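PDB 2I10: putative TetR transcriptional regulator from Rhodococcus sp., which probably binds DNA as a dimeric helix-turn-helix transcriptional regulator of the TetR family, controlling gene expression in a way not yet established. Local coordinates for residues B[66-71]-B[167-172]; B[86-91]-B[190-195]; B[22-27]-B[35-40]. All coordinates share one frame; numbering follows the deposited sequence. Where two conformers were deposited one is given.

Contact 1 (B[66-71]-B[167-172])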
loop_
_atom_site.group_PDB
_atom_site.type_symbol
_atom_site.label_atom_id
_atom_site.label_comp_id
_atom_site.label_asym_id
_atom_site.label_seq_id
_atom_site.Cartn_x
_atom_site.Cartn_y
_atom_site.Cartn_z
ATOM N N TYR B 66 8.884 4.317 9.562
ATOM C CA TYR B 66 7.684 4.449 8.734
ATOM C C TYR B 66 7.856 4.746 7.250
ATOM O O TYR B 66 6.865 4.798 6.535
ATOM C CB TYR B 66 6.796 5.535 9.305
ATOM C CG TYR B 66 6.105 5.155 10.616
ATOM C CD1 TYR B 66 4.917 4.420 10.602
ATOM C CD2 TYR B 66 6.627 5.557 11.860
ATOM C CE1 TYR B 66 4.252 4.076 11.787
ATOM C CE2 TYR B 66 5.959 5.212 13.083
ATOM C CZ TYR B 66 4.775 4.475 13.022
ATOM O OH TYR B 66 4.105 4.104 14.179
HETATM N N MSE B 67 9.073 4.995 6.788
HETATM C CA MSE B 67 9.308 5.404 5.399
HETATM C C MSE B 67 9.705 4.160 4.608
HETATM O O MSE B 67 10.686 3.512 4.979
HETATM C CB MSE B 67 10.395 6.506 5.314
HETATM C CG MSE B 67 9.941 7.952 4.848
HETATM SE SE MSE B 67 11.601 8.989 4.185
HETATM C CE MSE B 67 11.866 8.015 2.578
ATOM N N CYS B 68 8.943 3.795 3.563
ATOM C CA CYS B 68 9.367 2.739 2.611
ATOM C C CYS B 68 10.714 3.118 1.954
ATOM O O CYS B 68 11.651 2.319 1.897
ATOM C CB CYS B 68 8.259 2.445 1.529
ATOM S SG CYS B 68 6.759 1.392 2.140
ATOM N N GLU B 69 10.799 4.364 1.506
ATOM C CA GLU B 69 11.875 4.842 0.621
ATOM C C GLU B 69 13.163 5.315 1.309
ATOM O O GLU B 69 13.912 6.103 0.716
ATOM C CB GLU B 69 11.354 5.988 -0.247
ATOM C CG GLU B 69 10.033 5.691 -0.930
ATOM C CD GLU B 69 8.789 6.069 -0.112
ATOM O OE1 GLU B 69 8.855 6.258 1.123
ATOM O OE2 GLU B 69 7.730 6.173 -0.739
ATOM N N ARG B 70 13.416 4.856 2.537
ATOM C CA ARG B 70 14.592 5.268 3.321
ATOM C C ARG B 70 15.929 5.150 2.579
ATOM O O ARG B 70 16.314 4.047 2.194
ATOM C CB ARG B 70 14.636 4.459 4.635
ATOM C CG ARG B 70 15.225 5.248 5.785
ATOM C CD ARG B 70 14.462 6.535 6.041
ATOM N NE ARG B 70 14.998 7.223 7.199
ATOM C CZ ARG B 70 15.430 8.488 7.273
ATOM N NH1 ARG B 70 15.377 9.323 6.253
ATOM N NH2 ARG B 70 15.879 8.947 8.439
ATOM N N THR B 71 16.640 6.287 2.433
ATOM C CA THR B 71 17.847 6.391 1.612
ATOM C C THR B 71 18.969 5.396 1.904
ATOM O O THR B 71 19.490 4.755 0.981
ATOM C CB THR B 71 18.417 7.882 1.471
ATOM O OG1 THR B 71 19.675 7.824 0.827
ATOM C CG2 THR B 71 18.646 8.556 2.775
ATOM N N ALA B 167 5.778 -3.218 -5.885
ATOM C CA ALA B 167 6.050 -4.340 -4.993
ATOM C C ALA B 167 6.329 -3.914 -3.524
ATOM O O ALA B 167 5.795 -4.510 -2.582
ATOM C CB ALA B 167 7.189 -5.243 -5.546
ATOM N N VAL B 168 7.139 -2.873 -3.314
ATOM C CA VAL B 168 7.451 -2.396 -1.969
ATOM C C VAL B 168 6.213 -1.940 -1.218
ATOM O O VAL B 168 6.021 -2.251 -0.063
ATOM C CB VAL B 168 8.414 -1.146 -1.981
ATOM C CG1 VAL B 168 8.596 -0.605 -0.572
ATOM C CG2 VAL B 168 9.750 -1.489 -2.560
ATOM N N TYR B 169 5.421 -1.086 -1.878
ATOM C CA TYR B 169 4.221 -0.555 -1.253
ATOM C C TYR B 169 3.193 -1.664 -0.999
ATOM O O TYR B 169 2.537 -1.656 0.015
ATOM C CB TYR B 169 3.628 0.522 -2.124
ATOM C CG TYR B 169 4.550 1.694 -2.302
ATOM C CD1 TYR B 169 5.091 2.360 -1.193
ATOM C CD2 TYR B 169 4.899 2.140 -3.576
ATOM C CE1 TYR B 169 5.951 3.462 -1.364
ATOM C CE2 TYR B 169 5.767 3.243 -3.744
ATOM C CZ TYR B 169 6.287 3.881 -2.645
ATOM O OH TYR B 169 7.113 4.994 -2.812
ATOM N N GLY B 170 3.082 -2.617 -1.923
ATOM C CA GLY B 170 2.142 -3.762 -1.753
ATOM C C GLY B 170 2.532 -4.659 -0.606
ATOM O O GLY B 170 1.660 -5.113 0.184
ATOM N N LEU B 171 3.833 -4.940 -0.494
ATOM C CA LEU B 171 4.311 -5.696 0.688
ATOM C C LEU B 171 4.064 -4.926 1.982
ATOM O O LEU B 171 3.708 -5.528 2.982
ATOM C CB LEU B 171 5.783 -6.066 0.570
ATOM C CG LEU B 171 6.119 -7.108 -0.493
ATOM C CD1 LEU B 171 7.602 -6.929 -0.911
ATOM C CD2 LEU B 171 5.890 -8.482 0.066
ATOM N N SER B 172 4.201 -3.589 1.949
ATOM C CA SER B 172 3.883 -2.764 3.137
ATOM C C SER B 172 2.404 -2.901 3.553
ATOM O O SER B 172 2.067 -3.019 4.747
ATOM C CB SER B 172 4.176 -1.271 2.855
ATOM O OG SER B 172 3.620 -0.465 3.872
#
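Cys-68 and Glu-69 of the loop that leads out of helix 55-66 meet Val-168, Tyr-169 and Ser-172 of helix 157-177, at the joint where the DNA-binding end of a TetR-type chain passes into its all-helical C-terminal domain. The covalent tie comes first: the sulfur of Cys-68 forms a disulfide with Cys-107, which fixes the loop here, and the bond from CA to CB of Cys-68 is directed at helix 157-177. Apolar contacts follow. Cys-68 CB rests 3.8 Å from Tyr-169 CE1 and, in one of the two deposited conformers of Val-168, 3.7 Å from Val-168 CG1, while its SG reaches 3.8 Å from Ser-172 CB. A sulfur-aromatic contact adds to these, SG standing 5.0 Å from the centroid of the Tyr-169 ring and well off the ring normal. Ser-172 is short, and its CB packs directly on the sulfur; its hydroxyl is bonded to the backbone N of Cys-107, the other half of the disulfide. The polar part is a hydrogen bond between buried side chains. Glu-69 bends at chi2 (89°) and crosses Tyr-169 at about a right angle, its carboxylate plane turned 63° from the ring. Its OE2 is the acceptor for Tyr-169 OH and is hydrogen-bonded to Thr-109 OG1 as well, so a buried oxygen has two partners. OE2 lies at the ring edge, in its plane, and accepts the phenol proton in a very short bond, Tyr-169 OH to Glu-69 OE2 2.5 Å.

Contact 2 (B[86-91]-B[190-195]); sequences AVLDFL and LAAQVV
Ala-192 of helix 181-192 sets its methyl group against the backbone of helix 83-98 at Leu-88. Its CB is 3.7 Å from Leu-88 CA and 3.8 Å from Leu-88 CB, and the two alpha carbons come within 5.0 Å of each other. A side chain no larger than a methyl suits such a close approach, since the backbones could hardly draw together over a longer one. Val-87, the neighbour of Leu-88 in sequence, is the second main contributor. Its CG1 lies 3.8 Å from CG2 of Val-195, the two branched side chains crossing obliquely. Val-195 is brought there by a type I turn from Ala-192, closed by the bond from its own N to Ala-192 O, so the chain folds back onto the same partner. Beside Val-87, Leu-91 holds CD1 anti to its CA (chi2 -179°), which carries that methyl to Ala-191 CB at 3.9 Å. No hydrogen bond joins the segments; the fit is apolar. Helix 121-148 adds Phe-142 against both Val-87 and Val-195, helix 157-177 meets Leu-91 through Val-168, and Tyr-163 of that helix bonds to the carbonyl of Ala-191, while Tyr-163 of the second subunit packs on the Ala-191 side chain.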
loop_
_atom_site.group_PDB
_atom_site.type_symbol
_atom_site.label_atom_id
_atom_site.label_comp_id
_atom_site.label_asym_id
_atom_site.label_seq_id
_atom_site.Cartn_x
_atom_site.Cartn_y
_atom_site.Cartn_z
ATOM N N ALA B 86 20.158 -6.957 -5.783
ATOM C CA ALA B 86 19.885 -5.607 -5.240
ATOM C C ALA B 86 18.422 -5.459 -4.798
ATOM O O ALA B 86 18.122 -5.122 -3.643
ATOM C CB ALA B 86 20.250 -4.500 -6.272
ATOM N N VAL B 87 17.527 -5.712 -5.740
ATOM C CA VAL B 87 16.081 -5.686 -5.506
ATOM C C VAL B 87 15.607 -6.722 -4.452
ATOM O O VAL B 87 14.800 -6.375 -3.566
ATOM C CB VAL B 87 15.348 -5.745 -6.833
ATOM C CG1 VAL B 87 13.827 -6.038 -6.652
ATOM C CG2 VAL B 87 15.608 -4.399 -7.607
ATOM N N LEU B 88 16.133 -7.949 -4.546
ATOM C CA LEU B 88 15.865 -9.001 -3.580
ATOM C C LEU B 88 16.197 -8.582 -2.131
ATOM O O LEU B 88 15.351 -8.727 -1.221
ATOM C CB LEU B 88 16.586 -10.305 -3.964
ATOM C CG LEU B 88 16.533 -11.378 -2.867
ATOM C CD1 LEU B 88 15.180 -12.086 -2.804
ATOM C CD2 LEU B 88 17.609 -12.419 -3.078
ATOM N N ASP B 89 17.429 -8.107 -1.935
ATOM C CA ASP B 89 17.930 -7.551 -0.689
ATOM C C ASP B 89 16.997 -6.454 -0.201
ATOM O O ASP B 89 16.548 -6.461 0.928
ATOM C CB ASP B 89 19.249 -6.863 -1.012
ATOM C CG ASP B 89 20.377 -7.253 -0.125
ATOM O OD1 ASP B 89 20.780 -8.458 -0.206
ATOM O OD2 ASP B 89 20.910 -6.334 0.592
ATOM N N PHE B 90 16.728 -5.482 -1.060
ATOM C CA PHE B 90 15.833 -4.404 -0.703
ATOM C C PHE B 90 14.431 -4.869 -0.244
ATOM O O PHE B 90 13.901 -4.422 0.801
ATOM C CB PHE B 90 15.668 -3.431 -1.842
ATOM C CG PHE B 90 14.921 -2.225 -1.441
ATOM C CD1 PHE B 90 15.375 -1.461 -0.352
ATOM C CD2 PHE B 90 13.752 -1.861 -2.085
ATOM C CE1 PHE B 90 14.663 -0.349 0.080
ATOM C CE2 PHE B 90 13.052 -0.745 -1.671
ATOM C CZ PHE B 90 13.496 0.010 -0.595
ATOM N N LEU B 91 13.834 -5.751 -1.025
ATOM C CA LEU B 91 12.443 -6.173 -0.743
ATOM C C LEU B 91 12.328 -6.987 0.520
ATOM O O LEU B 91 11.425 -6.728 1.345
ATOM C CB LEU B 91 11.793 -6.900 -1.942
ATOM C CG LEU B 91 11.534 -6.114 -3.208
ATOM C CD1 LEU B 91 10.853 -7.060 -4.274
ATOM C CD2 LEU B 91 10.730 -4.810 -2.984
ATOM N N LEU B 190 9.475 -14.098 -4.261
ATOM C CA LEU B 190 8.779 -14.227 -5.558
ATOM C C LEU B 190 8.736 -12.902 -6.325
ATOM O O LEU B 190 8.908 -12.868 -7.552
ATOM C CB LEU B 190 7.356 -14.734 -5.339
ATOM C CG LEU B 190 7.160 -16.143 -4.794
ATOM C CD1 LEU B 190 5.704 -16.328 -4.401
ATOM C CD2 LEU B 190 7.563 -17.153 -5.844
ATOM N N ALA B 191 8.518 -11.801 -5.608
ATOM C CA ALA B 191 8.423 -10.510 -6.297
ATOM C C ALA B 191 9.742 -10.152 -6.967
ATOM O O ALA B 191 9.748 -9.645 -8.091
ATOM C CB ALA B 191 7.953 -9.377 -5.358
ATOM N N ALA B 192 10.852 -10.469 -6.292
ATOM C CA ALA B 192 12.182 -10.154 -6.811
ATOM C C ALA B 192 12.491 -10.891 -8.127
ATOM O O ALA B 192 13.263 -10.395 -8.967
ATOM C CB ALA B 192 13.247 -10.444 -5.775
ATOM N N GLN B 193 11.855 -12.041 -8.317
ATOM C CA GLN B 193 12.034 -12.877 -9.509
ATOM C C GLN B 193 11.790 -12.124 -10.799
ATOM O O GLN B 193 12.332 -12.484 -11.831
ATOM C CB GLN B 193 11.088 -14.093 -9.477
ATOM C CG GLN B 193 11.645 -15.343 -8.827
ATOM C CD GLN B 193 10.568 -16.444 -8.645
ATOM O OE1 GLN B 193 9.452 -16.364 -9.207
ATOM N NE2 GLN B 193 10.912 -17.485 -7.873
ATOM N N VAL B 194 10.944 -11.104 -10.740
ATOM C CA VAL B 194 10.657 -10.257 -11.892
ATOM C C VAL B 194 11.867 -9.465 -12.386
ATOM O O VAL B 194 11.935 -9.117 -13.555
ATOM C CB VAL B 194 9.465 -9.327 -11.609
ATOM C CG1 VAL B 194 9.213 -8.386 -12.798
ATOM C CG2 VAL B 194 8.200 -10.195 -11.311
ATOM N N VAL B 195 12.812 -9.172 -11.499
ATOM C CA VAL B 195 14.091 -8.590 -11.940
ATOM C C VAL B 195 15.002 -9.725 -12.422
ATOM O O VAL B 195 15.497 -10.511 -11.628
ATOM C CB VAL B 195 14.711 -7.762 -10.850
ATOM C CG1 VAL B 195 16.028 -7.089 -11.346
ATOM C CG2 VAL B 195 13.705 -6.674 -10.414
#

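Contact 3 (B[22-27]-B[35-40]); sequences ELFWRQ and TDLTKA
Leu-23 holds CD1 anti to its CA (chi2 171°), and Leu-37 holds CG anti to its carbonyl carbon (chi1 -70°); with these torsions their methyls meet between helix 15-27 and helix 34-41. The second helix belongs to the predicted helix-turn-helix, so the contact lies within the DNA-binding domain of the TetR family. The short segments run at 139° to each other, closer to antiparallel than to perpendicular, and their axes stay 11.1 Å apart. That separation is spanned by leucine, long enough to reach across and branched enough to touch several partners. Leu-23 does most of this: its CD1 sits 3.6 Å from Leu-37 CD2 and 3.7 Å from Ala-40 CB. Ala-40 offers only a methyl there, which CD1 meets directly. The same Leu-23 methyl also approaches the carbonyl oxygen of Asp-36, which is engaged in its own helix by the N of Ala-40. Phe-24 comes up obliquely to Leu-37, and its ring also packs edge-to-face on Phe-59, linking the pair to helix 55-66, on which Leu-37 packs too through Leu-58. Gln-27 and Asp-36, both partly exposed as suits polar residues, reach toward each other tip to tip, their amide and carboxylate planes turned well out of parallel. Back in the apolar part, CZ of Phe-24 lies 4.3 Å from Leu-37 CD2.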
loop_
_atom_site.group_PDB
_atom_site.type_symbol
_atom_site.label_atom_id
_atom_site.label_comp_id
_atom_site.label_asym_id
_atom_site.label_seq_id
_atom_site.Cartn_x
_atom_site.Cartn_y
_atom_site.Cartn_z
ATOM N N GLU B 22 2.400 10.619 14.366
ATOM C CA GLU B 22 1.102 11.318 14.220
ATOM C C GLU B 22 1.267 12.806 14.285
ATOM O O GLU B 22 0.603 13.525 13.552
ATOM C CB GLU B 22 0.063 10.905 15.299
ATOM C CG GLU B 22 0.100 9.436 15.630
ATOM C CD GLU B 22 -0.971 8.985 16.631
ATOM O OE1 GLU B 22 -1.113 9.571 17.745
ATOM O OE2 GLU B 22 -1.649 7.996 16.282
ATOM N N LEU B 23 2.106 13.267 15.211
ATOM C CA LEU B 23 2.393 14.674 15.335
ATOM C C LEU B 23 3.048 15.211 14.107
ATOM O O LEU B 23 2.640 16.237 13.589
ATOM C CB LEU B 23 3.336 14.946 16.518
ATOM C CG LEU B 23 2.733 15.204 17.877
ATOM C CD1 LEU B 23 3.844 15.225 18.918
ATOM C CD2 LEU B 23 1.933 16.520 17.871
ATOM N N PHE B 24 4.130 14.571 13.682
ATOM C CA PHE B 24 4.877 15.079 12.534
ATOM C C PHE B 24 3.982 14.954 11.299
ATOM O O PHE B 24 4.050 15.770 10.369
ATOM C CB PHE B 24 6.196 14.308 12.294
ATOM C CG PHE B 24 7.271 14.489 13.368
ATOM C CD1 PHE B 24 7.748 15.741 13.727
ATOM C CD2 PHE B 24 7.871 13.380 13.951
ATOM C CE1 PHE B 24 8.766 15.890 14.679
ATOM C CE2 PHE B 24 8.884 13.520 14.912
ATOM C CZ PHE B 24 9.322 14.772 15.268
ATOM N N TRP B 25 3.158 13.903 11.264
ATOM C CA TRP B 25 2.315 13.687 10.073
ATOM C C TRP B 25 1.400 14.889 9.908
ATOM O O TRP B 25 1.330 15.457 8.832
ATOM C CB TRP B 25 1.485 12.430 10.240
ATOM C CG TRP B 25 0.607 12.117 9.080
ATOM C CD1 TRP B 25 -0.741 12.394 8.956
ATOM C CD2 TRP B 25 0.994 11.444 7.872
ATOM N NE1 TRP B 25 -1.205 11.937 7.738
ATOM C CE2 TRP B 25 -0.172 11.335 7.059
ATOM C CE3 TRP B 25 2.200 10.898 7.415
ATOM C CZ2 TRP B 25 -0.154 10.729 5.800
ATOM C CZ3 TRP B 25 2.222 10.302 6.176
ATOM C CH2 TRP B 25 1.039 10.222 5.370
ATOM N N ARG B 26 0.731 15.273 10.997
ATOM C CA ARG B 26 -0.256 16.357 11.004
ATOM C C ARG B 26 0.366 17.755 10.959
ATOM O O ARG B 26 -0.152 18.649 10.276
ATOM C CB ARG B 26 -1.142 16.230 12.237
ATOM C CG ARG B 26 -2.213 17.346 12.343
ATOM C CD ARG B 26 -3.075 17.217 13.586
ATOM N NE ARG B 26 -2.353 17.636 14.798
ATOM C CZ ARG B 26 -1.841 16.795 15.694
ATOM N NH1 ARG B 26 -1.946 15.468 15.536
ATOM N NH2 ARG B 26 -1.227 17.280 16.745
ATOM N N GLN B 27 1.477 17.946 11.686
ATOM C CA GLN B 27 2.060 19.281 11.846
ATOM C C GLN B 27 3.318 19.557 10.993
ATOM O O GLN B 27 3.726 20.708 10.854
ATOM C CB GLN B 27 2.388 19.557 13.334
ATOM C CG GLN B 27 1.259 19.277 14.349
ATOM C CD GLN B 27 1.602 19.699 15.778
ATOM O OE1 GLN B 27 2.713 19.459 16.299
ATOM N NE2 GLN B 27 0.664 20.361 16.406
ATOM N N THR B 35 7.806 20.909 23.058
ATOM C CA THR B 35 6.692 20.945 23.979
ATOM C C THR B 35 5.541 20.037 23.483
ATOM O O THR B 35 4.938 19.346 24.288
ATOM C CB THR B 35 6.233 22.379 24.258
ATOM O OG1 THR B 35 7.291 23.084 24.905
ATOM C CG2 THR B 35 5.029 22.385 25.224
ATOM N N ASP B 36 5.277 20.029 22.172
ATOM C CA ASP B 36 4.287 19.107 21.588
ATOM C C ASP B 36 4.670 17.661 21.865
ATOM O O ASP B 36 3.821 16.835 22.179
ATOM C CB ASP B 36 4.215 19.279 20.060
ATOM C CG ASP B 36 3.628 20.641 19.633
ATOM O OD1 ASP B 36 2.867 21.272 20.432
ATOM O OD2 ASP B 36 3.911 21.051 18.475
ATOM N N LEU B 37 5.953 17.346 21.715
ATOM C CA LEU B 37 6.396 15.950 21.845
ATOM C C LEU B 37 6.379 15.451 23.275
ATOM O O LEU B 37 5.899 14.331 23.547
ATOM C CB LEU B 37 7.789 15.777 21.257
ATOM C CG LEU B 37 7.839 15.891 19.733
ATOM C CD1 LEU B 37 9.284 16.241 19.297
ATOM C CD2 LEU B 37 7.364 14.626 19.075
ATOM N N THR B 38 6.887 16.267 24.188
ATOM C CA THR B 38 6.832 15.942 25.625
ATOM C C THR B 38 5.415 15.786 26.099
ATOM O O THR B 38 5.130 14.842 26.844
ATOM C CB THR B 38 7.585 16.958 26.523
ATOM O OG1 THR B 38 7.102 18.285 26.257
ATOM C CG2 THR B 38 9.111 16.847 26.240
ATOM N N LYS B 39 4.520 16.682 25.690
ATOM C CA LYS B 39 3.106 16.555 26.079
ATOM C C LYS B 39 2.501 15.264 25.523
ATOM O O LYS B 39 1.823 14.538 26.233
ATOM C CB LYS B 39 2.269 17.755 25.623
ATOM C CG LYS B 39 0.746 17.484 25.568
ATOM C CD LYS B 39 -0.059 18.778 25.586
ATOM C CE LYS B 39 -1.568 18.506 25.519
ATOM N NZ LYS B 39 -2.363 19.757 25.767
ATOM N N ALA B 40 2.765 14.984 24.239
ATOM C CA ALA B 40 2.223 13.764 23.570
ATOM C C ALA B 40 2.791 12.460 24.142
ATOM O O ALA B 40 2.062 11.471 24.282
ATOM C CB ALA B 40 2.439 13.826 22.056
#

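How the contacts relate
Contacts 1 and 2 touch, their centres about 13 Å apart. Val-168 joins them: in one of its two deposited conformers its CG2 lies 3.5 Å from Leu-91 CD2, while its other methyl faces the disulfide-bearing loop. Along the chain their segments alternate, so the two contacts interlace. Contact 3 stands apart in the DNA-binding domain, with its centre about 23 Å from that of contact 1 and about 36 Å from that of contact 2, on the opposite side of the chain's centre from the latter. In contact 1 the Tyr-169 side chain is about 8 Å from a bound p-nitrophenol, and Arg-131 of the ligand pocket touches both Glu-69 and Tyr-169.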